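PDB 4UXD: 2-dehydro-3-deoxy-d-gluconate/2-dehydro-3-deoxy-phosphogluconate aldolase from Picrophilus torridus, which is an aldolase of the dihydrodipicolinate synthetase family, whose subunits are (beta/alpha)8 barrels followed by C-terminal helices. Local coordinates for residues I42-T47 / L83-E88; I234-H239 / L249-N254. All blocks are in the same frame, centred on the assembly; numbering follows the deposited sequence.

Interaction 1 of 2, residues I42-T47 / L83-E88; sequences IDYNAT and LKFVRE
Tyr44 turns the edge of its ring into one face of Phe85, an edge-to-face (T-shaped) pair with centroids 5.0 Å apart and planes at 60°. The touching is done by the near side of the phenol: Tyr44 CD1 sits 3.4 Å from Phe85 CG, offset from the ring centre toward the rim, while CE1 runs on to Phe85 CB. The CB of Tyr44 makes a CH-pi contact with the same aromatic ring, 4.2 Å from the Phe85 centroid and almost straight above it. What sends the phenyl across is its first torsion, with CG anti to the backbone N (chi1 -179°), and its far tip lodges against the tyrosine backbone, Phe85 CZ lying only 3.0 Å from Tyr44 O. Thr47, a turn further along, adds its methyl: CG2 meets Phe85 CE2 at 3.5 Å and, more loosely, Val86 CG2 at 4.2 Å. Its hydroxyl is occupied at home, since Thr47 OG1 donates to Asp43 O (3.0 Å) from above the carbonyl plane, and that oxygen also accepts from Thr47 N. A beta-branched threonine therefore suits the place, giving a methyl to the aromatic ring and a hydroxyl to its own first turn. Asp43 is the N-cap of helix 44-56, with OD1 accepting weakly from the backbone N atoms of Asn45 and Ala46. Ile42 CG2 covers one face of the tyrosine ring, and Phe82 and Asp81 of helix 76-88 also touch Tyr44. The contact thus joins helices 44-56 and 76-88, which follow the barrel strands 27-31 and 61-63. With no hydrogen bond between the two segments, their attachment rests on shape and dispersion, probably helped by the weak electrostatics of C-H groups directed at an aromatic face.

Interaction 2 of 2, residues I234-H239 / L249-N254; sequences IVRLYH and LKIEKN
Glu252 OE2 accepts a hydrogen bond from the backbone N of Phe213, and beside this carboxylate oxygen, 3.7 Å away, lies Leu237 CD1. The glutamate is buried, and that bond supplies a partner for its carboxylate; the chain bends at chi2 (79°) to bring the carboxylate round, while Glu252 CB packs at 3.5 Å against the same leucine methyl. Leu237 reaches over with CG anti to its backbone N (chi1 -177°), and Leu212 of helix 212-217 touches both residues. The two segments form an antiparallel helical pair, axes 8.8 Å apart at their closest and N-to-C directions 158° apart. Helix 233-240 comes after 222-224, the last strand of the (beta/alpha)8 barrel, and helix 245-264 is the long helix that folds back beside it. Ile251 fills the gap between them: its CG2 lies 4.0 Å from Leu237 CB, and its CD1 reaches 3.8 Å from Leu237 N. A branched apolar side chain suits this spot because its separate arms can touch two neighbours at once. Arg236 is the other, lying obliquely over the isoleucine with NH1 3.6 Å from Ile251 CG1. Its NH2 forms a salt bridge with Asp255, one turn beyond Ile251, so the long arginine pairs its charge at the margin while its CB and NH1 rest against the isoleucine.

Overall arrangement
Interaction 1 comes first along the chain and is complete before interaction 2 begins; their centres are 29 Å apart and their nearest atoms about 16 Å, so they do not touch. Interaction 1 lies in the helical layer around the eight-stranded parallel barrel, where residues 42-47 and 83-88 join helices 44-56 and 76-88, early in the chain. Interaction 2, through 234-239 and 249-254, pairs the helix after the last strand with long helix 245-264, the first of the C-terminal helices. Strand 27-31, which leads to the first of these helices, lies next to both 61-63 and 222-224 in the sheet, so the first and last units of the barrel meet there.

Interaction 1 of 2, residues I42-T47 / L83-E88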
ATOM      1  N   ILE A  42       6.081 -26.394 -23.040  1.00 25.08           N
ATOM      2  CA  ILE A  42       6.197 -25.503 -24.179  1.00 24.98           C
ATOM      3  C   ILE A  42       5.852 -26.224 -25.483  1.00 35.35           C
ATOM      4  O   ILE A  42       6.438 -27.255 -25.824  1.00 27.22           O
ATOM      5  CB  ILE A  42       7.596 -24.893 -24.278  1.00 26.17           C
ATOM      6  CG1 ILE A  42       7.907 -24.122 -23.000  1.00 28.49           C
ATOM      7  CG2 ILE A  42       7.691 -23.965 -25.505  1.00 36.64           C
ATOM      8  CD1 ILE A  42       9.230 -23.384 -23.003  1.00 26.01           C
ATOM      9  N   ASP A  43       4.882 -25.649 -26.190  1.00 32.43           N
ATOM     10  CA  ASP A  43       4.418 -26.131 -27.480  1.00 35.27           C
ATOM     11  C   ASP A  43       5.171 -25.403 -28.589  1.00 33.46           C
ATOM     12  O   ASP A  43       4.801 -24.295 -28.977  1.00 33.02           O
ATOM     13  CB  ASP A  43       2.902 -25.920 -27.597  1.00 43.41           C
ATOM     14  CG  ASP A  43       2.339 -26.349 -28.945  1.00 40.35           C
ATOM     15  OD1 ASP A  43       3.093 -26.875 -29.784  1.00 45.78           O
ATOM     16  OD2 ASP A  43       1.126 -26.163 -29.155  1.00 35.67           O
ATOM     17  N   TYR A  44       6.223 -26.037 -29.100  1.00 35.24           N
ATOM     18  CA  TYR A  44       7.137 -25.376 -30.026  1.00 37.05           C
ATOM     19  C   TYR A  44       6.535 -25.199 -31.409  1.00 29.24           C
ATOM     20  O   TYR A  44       6.942 -24.327 -32.164  1.00 30.15           O
ATOM     21  CB  TYR A  44       8.457 -26.153 -30.100  1.00 40.61           C
ATOM     22  CG  TYR A  44       9.325 -25.892 -28.887  1.00 37.68           C
ATOM     23  CD1 TYR A  44      10.029 -24.709 -28.769  1.00 32.58           C
ATOM     24  CD2 TYR A  44       9.405 -26.807 -27.851  1.00 30.60           C
ATOM     25  CE1 TYR A  44      10.808 -24.456 -27.665  1.00 36.24           C
ATOM     26  CE2 TYR A  44      10.173 -26.558 -26.742  1.00 28.62           C
ATOM     27  CZ  TYR A  44      10.879 -25.376 -26.656  1.00 34.00           C
ATOM     28  OH  TYR A  44      11.668 -25.105 -25.560  1.00 38.07           O
ATOM     29  N   ASN A  45       5.538 -26.002 -31.733  1.00 33.35           N
ATOM     30  CA  ASN A  45       4.805 -25.779 -32.964  1.00 40.73           C
ATOM     31  C   ASN A  45       3.968 -24.490 -32.891  1.00 35.53           C
ATOM     32  O   ASN A  45       3.967 -23.685 -33.833  1.00 25.93           O
ATOM     33  CB  ASN A  45       3.913 -26.975 -33.280  1.00 47.04           C
ATOM     34  CG  ASN A  45       3.434 -26.971 -34.713  1.00 44.50           C
ATOM     35  OD1 ASN A  45       4.185 -26.634 -35.634  1.00 44.85           O
ATOM     36  ND2 ASN A  45       2.172 -27.317 -34.909  1.00 38.91           N
ATOM     37  N   ALA A  46       3.258 -24.289 -31.782  1.00 34.79           N
ATOM     38  CA  ALA A  46       2.497 -23.043 -31.592  1.00 36.63           C
ATOM     39  C   ALA A  46       3.428 -21.825 -31.507  1.00 36.80           C
ATOM     40  O   ALA A  46       3.110 -20.761 -32.036  1.00 38.09           O
ATOM     41  CB  ALA A  46       1.629 -23.126 -30.357  1.00 37.82           C
ATOM     42  N   THR A  47       4.581 -21.991 -30.864  1.00 30.86           N
ATOM     43  CA  THR A  47       5.578 -20.928 -30.802  1.00 31.67           C
ATOM     44  C   THR A  47       5.948 -20.470 -32.214  1.00 37.36           C
ATOM     45  O   THR A  47       6.253 -19.301 -32.438  1.00 38.49           O
ATOM     46  CB  THR A  47       6.848 -21.391 -30.056  1.00 31.86           C
ATOM     47  OG1 THR A  47       6.494 -21.826 -28.746  1.00 27.68           O
ATOM     48  CG2 THR A  47       7.878 -20.275 -29.947  1.00 36.06           C
ATOM     49  N   LEU A  83      14.739 -19.835 -25.879  1.00 29.01           N
ATOM     50  CA  LEU A  83      15.514 -18.782 -26.527  1.00 27.15           C
ATOM     51  C   LEU A  83      16.179 -19.330 -27.797  1.00 35.34           C
ATOM     52  O   LEU A  83      16.287 -18.638 -28.808  1.00 36.34           O
ATOM     53  CB  LEU A  83      16.572 -18.218 -25.575  1.00 21.34           C
ATOM     54  CG  LEU A  83      16.090 -17.559 -24.281  1.00 28.10           C
ATOM     55  CD1 LEU A  83      17.261 -16.910 -23.558  1.00 32.62           C
ATOM     56  CD2 LEU A  83      14.993 -16.530 -24.529  1.00 32.44           C
ATOM     57  N   LYS A  84      16.619 -20.584 -27.746  1.00 32.03           N
ATOM     58  CA  LYS A  84      17.226 -21.198 -28.907  1.00 30.83           C
ATOM     59  C   LYS A  84      16.199 -21.345 -30.034  1.00 27.33           C
ATOM     60  O   LYS A  84      16.466 -20.988 -31.177  1.00 26.41           O
ATOM     61  CB  LYS A  84      17.824 -22.558 -28.543  1.00 39.87           C
ATOM     62  CG  LYS A  84      19.082 -22.913 -29.331  1.00 27.62           C
ATOM     63  CD  LYS A  84      19.651 -24.251 -28.915  1.00 40.77           C
ATOM     64  CE  LYS A  84      18.789 -25.400 -29.431  1.00 68.58           C
ATOM     65  NZ  LYS A  84      19.382 -26.743 -29.160  1.00 59.46           N
ATOM     66  N   PHE A  85      15.021 -21.852 -29.709  1.00 25.36           N
ATOM     67  CA  PHE A  85      14.016 -22.085 -30.728  1.00 35.54           C
ATOM     68  C   PHE A  85      13.700 -20.780 -31.424  1.00 37.31           C
ATOM     69  O   PHE A  85      13.777 -20.680 -32.648  1.00 44.95           O
ATOM     70  CB  PHE A  85      12.751 -22.693 -30.128  1.00 32.63           C
ATOM     71  CG  PHE A  85      11.668 -22.973 -31.141  1.00 38.58           C
ATOM     72  CD1 PHE A  85      11.704 -24.125 -31.921  1.00 35.67           C
ATOM     73  CD2 PHE A  85      10.604 -22.097 -31.304  1.00 33.54           C
ATOM     74  CE1 PHE A  85      10.696 -24.392 -32.856  1.00 27.61           C
ATOM     75  CE2 PHE A  85       9.591 -22.364 -32.233  1.00 34.64           C
ATOM     76  CZ  PHE A  85       9.651 -23.512 -33.010  1.00 34.42           C
ATOM     77  N   VAL A  86      13.390 -19.765 -30.630  1.00 40.14           N
ATOM     78  CA  VAL A  86      13.008 -18.472 -31.165  1.00 40.13           C
ATOM     79  C   VAL A  86      14.128 -17.883 -32.016  1.00 32.51           C
ATOM     80  O   VAL A  86      13.866 -17.319 -33.078  1.00 35.09           O
ATOM     81  CB  VAL A  86      12.632 -17.517 -30.024  1.00 36.77           C
ATOM     82  CG1 VAL A  86      12.412 -16.104 -30.532  1.00 24.93           C
ATOM     83  CG2 VAL A  86      11.393 -18.052 -29.314  1.00 33.62           C
ATOM     84  N   ARG A  87      15.368 -18.015 -31.551  1.00 26.78           N
ATOM     85  CA  ARG A  87      16.514 -17.509 -32.299  1.00 38.28           C
ATOM     86  C   ARG A  87      16.691 -18.281 -33.594  1.00 36.27           C
ATOM     87  O   ARG A  87      17.192 -17.735 -34.568  1.00 36.15           O
ATOM     88  CB  ARG A  87      17.807 -17.580 -31.466  1.00 31.91           C
ATOM     89  CG  ARG A  87      19.122 -17.375 -32.256  1.00 28.95           C
ATOM     90  CD  ARG A  87      19.376 -15.936 -32.751  1.00 28.23           C
ATOM     91  NE  ARG A  87      18.327 -15.404 -33.624  1.00 23.27           N
ATOM     92  CZ  ARG A  87      18.164 -14.113 -33.902  1.00 26.24           C
ATOM     93  NH1 ARG A  87      18.987 -13.199 -33.398  1.00 28.51           N
ATOM     94  NH2 ARG A  87      17.168 -13.728 -34.679  1.00 30.00           N
ATOM     95  N   GLU A  88      16.268 -19.543 -33.603  1.00 36.55           N
ATOM     96  CA  GLU A  88      16.497 -20.402 -34.753  1.00 40.12           C
ATOM     97  C   GLU A  88      15.346 -20.413 -35.752  1.00 39.56           C
ATOM     98  O   GLU A  88      15.457 -21.023 -36.822  1.00 42.28           O
ATOM     99  CB  GLU A  88      16.764 -21.830 -34.293  1.00 42.68           C
ATOM    100  CG  GLU A  88      18.190 -22.083 -33.881  1.00 45.61           C
ATOM    101  CD  GLU A  88      18.396 -23.503 -33.406  1.00 53.79           C
ATOM    102  OE1 GLU A  88      17.413 -24.283 -33.414  1.00 50.10           O
ATOM    103  OE2 GLU A  88      19.538 -23.834 -33.027  1.00 52.82           O
TER

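Interaction 2 of 2, residues I234-H239 / L249-N254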
ATOM      1  N   ILE A 234      -1.567  -2.157 -32.001  1.00 37.95           N
ATOM      2  CA  ILE A 234      -0.411  -1.392 -31.564  1.00 34.56           C
ATOM      3  C   ILE A 234       0.539  -1.052 -32.705  1.00 30.86           C
ATOM      4  O   ILE A 234       1.130   0.024 -32.702  1.00 33.95           O
ATOM      5  CB  ILE A 234       0.373  -2.146 -30.468  1.00 37.34           C
ATOM      6  CG1 ILE A 234      -0.308  -1.951 -29.114  1.00 30.58           C
ATOM      7  CG2 ILE A 234       1.845  -1.684 -30.386  1.00 25.58           C
ATOM      8  CD1 ILE A 234      -0.258  -0.528 -28.584  1.00 39.00           C
ATOM      9  N   VAL A 235       0.703  -1.945 -33.675  1.00 28.54           N
ATOM     10  CA  VAL A 235       1.683  -1.694 -34.737  1.00 37.34           C
ATOM     11  C   VAL A 235       1.184  -0.670 -35.773  1.00 40.87           C
ATOM     12  O   VAL A 235       1.955   0.195 -36.214  1.00 30.24           O
ATOM     13  CB  VAL A 235       2.079  -2.986 -35.452  1.00 35.58           C
ATOM     14  CG1 VAL A 235       3.095  -2.693 -36.569  1.00 39.99           C
ATOM     15  CG2 VAL A 235       2.663  -3.958 -34.456  1.00 28.61           C
ATOM     16  N   ARG A 236      -0.087  -0.777 -36.160  1.00 34.62           N
ATOM     17  CA  ARG A 236      -0.725   0.253 -36.979  1.00 38.06           C
ATOM     18  C   ARG A 236      -0.530   1.610 -36.319  1.00 38.14           C
ATOM     19  O   ARG A 236      -0.062   2.554 -36.951  1.00 40.74           O
ATOM     20  CB  ARG A 236      -2.223  -0.030 -37.176  1.00 36.95           C
ATOM     21  CG  ARG A 236      -2.515  -1.353 -37.885  1.00 40.33           C
ATOM     22  CD  ARG A 236      -3.966  -1.486 -38.327  1.00 27.69           C
ATOM     23  NE  ARG A 236      -4.839  -1.953 -37.257  1.00 30.72           N
ATOM     24  CZ  ARG A 236      -5.733  -1.211 -36.604  1.00 41.11           C
ATOM     25  NH1 ARG A 236      -5.909   0.077 -36.896  1.00 34.54           N
ATOM     26  NH2 ARG A 236      -6.467  -1.771 -35.645  1.00 37.80           N
ATOM     27  N   LEU A 237      -0.875   1.684 -35.036  1.00 37.96           N
ATOM     28  CA  LEU A 237      -0.745   2.908 -34.253  1.00 36.92           C
ATOM     29  C   LEU A 237       0.616   3.563 -34.425  1.00 34.03           C
ATOM     30  O   LEU A 237       0.704   4.741 -34.775  1.00 41.27           O
ATOM     31  CB  LEU A 237      -0.987   2.612 -32.775  1.00 29.55           C
ATOM     32  CG  LEU A 237      -0.962   3.796 -31.812  1.00 34.31           C
ATOM     33  CD1 LEU A 237      -1.762   3.438 -30.586  1.00 33.76           C
ATOM     34  CD2 LEU A 237       0.450   4.220 -31.395  1.00 31.85           C
ATOM     35  N   TYR A 238       1.672   2.799 -34.176  1.00 36.45           N
ATOM     36  CA  TYR A 238       3.043   3.310 -34.248  1.00 36.25           C
ATOM     37  C   TYR A 238       3.404   3.843 -35.634  1.00 41.71           C
ATOM     38  O   TYR A 238       4.129   4.833 -35.747  1.00 42.17           O
ATOM     39  CB  TYR A 238       4.034   2.215 -33.848  1.00 34.70           C
ATOM     40  CG  TYR A 238       5.489   2.620 -33.951  1.00 34.17           C
ATOM     41  CD1 TYR A 238       6.193   2.474 -35.143  1.00 37.98           C
ATOM     42  CD2 TYR A 238       6.159   3.146 -32.859  1.00 34.80           C
ATOM     43  CE1 TYR A 238       7.516   2.850 -35.243  1.00 44.25           C
ATOM     44  CE2 TYR A 238       7.490   3.518 -32.945  1.00 47.16           C
ATOM     45  CZ  TYR A 238       8.165   3.368 -34.140  1.00 51.18           C
ATOM     46  OH  TYR A 238       9.489   3.738 -34.232  1.00 49.64           O
ATOM     47  N   HIS A 239       2.910   3.191 -36.683  1.00 40.58           N
ATOM     48  CA  HIS A 239       3.258   3.592 -38.044  1.00 49.32           C
ATOM     49  C   HIS A 239       2.394   4.759 -38.507  1.00 52.20           C
ATOM     50  O   HIS A 239       2.852   5.627 -39.249  1.00 63.89           O
ATOM     51  CB  HIS A 239       3.140   2.406 -39.003  1.00 38.84           C
ATOM     52  CG  HIS A 239       4.260   1.426 -38.866  1.00 40.81           C
ATOM     53  ND1 HIS A 239       5.221   1.251 -39.843  1.00 51.53           N
ATOM     54  CD2 HIS A 239       4.599   0.593 -37.856  1.00 41.94           C
ATOM     55  CE1 HIS A 239       6.090   0.346 -39.441  1.00 55.08           C
ATOM     56  NE2 HIS A 239       5.739  -0.072 -38.239  1.00 46.89           N
ATOM     57  N   LEU A 249      -4.048   8.128 -32.428  1.00 43.10           N
ATOM     58  CA  LEU A 249      -4.827   8.286 -31.206  1.00 48.85           C
ATOM     59  C   LEU A 249      -6.168   7.561 -31.276  1.00 48.41           C
ATOM     60  O   LEU A 249      -6.642   7.027 -30.270  1.00 43.72           O
ATOM     61  CB  LEU A 249      -5.064   9.772 -30.910  1.00 48.43           C
ATOM     62  CG  LEU A 249      -5.970  10.090 -29.719  1.00 40.36           C
ATOM     63  CD1 LEU A 249      -5.460   9.472 -28.433  1.00 29.77           C
ATOM     64  CD2 LEU A 249      -6.128  11.585 -29.564  1.00 36.22           C
ATOM     65  N   LYS A 250      -6.776   7.554 -32.458  1.00 50.60           N
ATOM     66  CA  LYS A 250      -8.076   6.926 -32.643  1.00 54.12           C
ATOM     67  C   LYS A 250      -7.936   5.413 -32.491  1.00 52.09           C
ATOM     68  O   LYS A 250      -8.764   4.762 -31.845  1.00 43.03           O
ATOM     69  CB  LYS A 250      -8.665   7.280 -34.007  1.00 60.93           C
ATOM     70  CG  LYS A 250     -10.063   6.727 -34.236  1.00 61.78           C
ATOM     71  CD  LYS A 250     -10.613   7.093 -35.606  1.00 85.17           C
ATOM     72  CE  LYS A 250      -9.748   6.554 -36.752  1.00 93.87           C
ATOM     73  NZ  LYS A 250      -9.590   5.066 -36.733  1.00 78.27           N
ATOM     74  N   ILE A 251      -6.878   4.873 -33.096  1.00 43.20           N
ATOM     75  CA  ILE A 251      -6.540   3.459 -32.972  1.00 46.81           C
ATOM     76  C   ILE A 251      -6.368   3.105 -31.496  1.00 40.33           C
ATOM     77  O   ILE A 251      -6.905   2.107 -31.011  1.00 42.82           O
ATOM     78  CB  ILE A 251      -5.242   3.108 -33.769  1.00 47.13           C
ATOM     79  CG1 ILE A 251      -5.480   3.252 -35.275  1.00 42.70           C
ATOM     80  CG2 ILE A 251      -4.774   1.681 -33.471  1.00 36.60           C
ATOM     81  CD1 ILE A 251      -4.202   3.214 -36.124  1.00 39.97           C
ATOM     82  N   GLU A 252      -5.627   3.934 -30.780  1.00 36.20           N
ATOM     83  CA  GLU A 252      -5.392   3.713 -29.360  1.00 39.39           C
ATOM     84  C   GLU A 252      -6.706   3.656 -28.576  1.00 44.17           C
ATOM     85  O   GLU A 252      -6.871   2.814 -27.694  1.00 35.06           O
ATOM     86  CB  GLU A 252      -4.497   4.822 -28.796  1.00 37.31           C
ATOM     87  CG  GLU A 252      -4.138   4.683 -27.312  1.00 45.96           C
ATOM     88  CD  GLU A 252      -3.030   3.668 -27.050  1.00 35.32           C
ATOM     89  OE1 GLU A 252      -3.334   2.459 -26.975  1.00 30.77           O
ATOM     90  OE2 GLU A 252      -1.858   4.085 -26.907  1.00 28.02           O
ATOM     91  N   LYS A 253      -7.632   4.556 -28.895  1.00 48.90           N
ATOM     92  CA  LYS A 253      -8.835   4.715 -28.081  1.00 54.51           C
ATOM     93  C   LYS A 253      -9.891   3.672 -28.420  1.00 44.13           C
ATOM     94  O   LYS A 253     -10.564   3.167 -27.532  1.00 46.66           O
ATOM     95  CB  LYS A 253      -9.416   6.132 -28.236  1.00 62.44           C
ATOM     96  CG  LYS A 253      -9.830   6.496 -29.652  1.00 61.34           C
ATOM     97  CD  LYS A 253     -10.442   7.883 -29.756  1.00 68.58           C
ATOM     98  CE  LYS A 253      -9.402   8.989 -29.608  1.00 66.76           C
ATOM     99  NZ  LYS A 253     -10.016  10.353 -29.488  1.00 57.19           N
ATOM    100  N   ASN A 254     -10.023   3.338 -29.698  1.00 35.99           N
ATOM    101  CA  ASN A 254     -11.068   2.420 -30.133  1.00 46.65           C
ATOM    102  C   ASN A 254     -10.627   0.951 -30.185  1.00 51.09           C
ATOM    103  O   ASN A 254     -11.454   0.046 -30.073  1.00 48.82           O
ATOM    104  CB  ASN A 254     -11.585   2.843 -31.509  1.00 55.84           C
ATOM    105  CG  ASN A 254     -12.093   4.272 -31.527  1.00 50.41           C
ATOM    106  OD1 ASN A 254     -11.596   5.115 -32.273  1.00 52.32           O
ATOM    107  ND2 ASN A 254     -13.090   4.550 -30.700  1.00 57.98           N
TER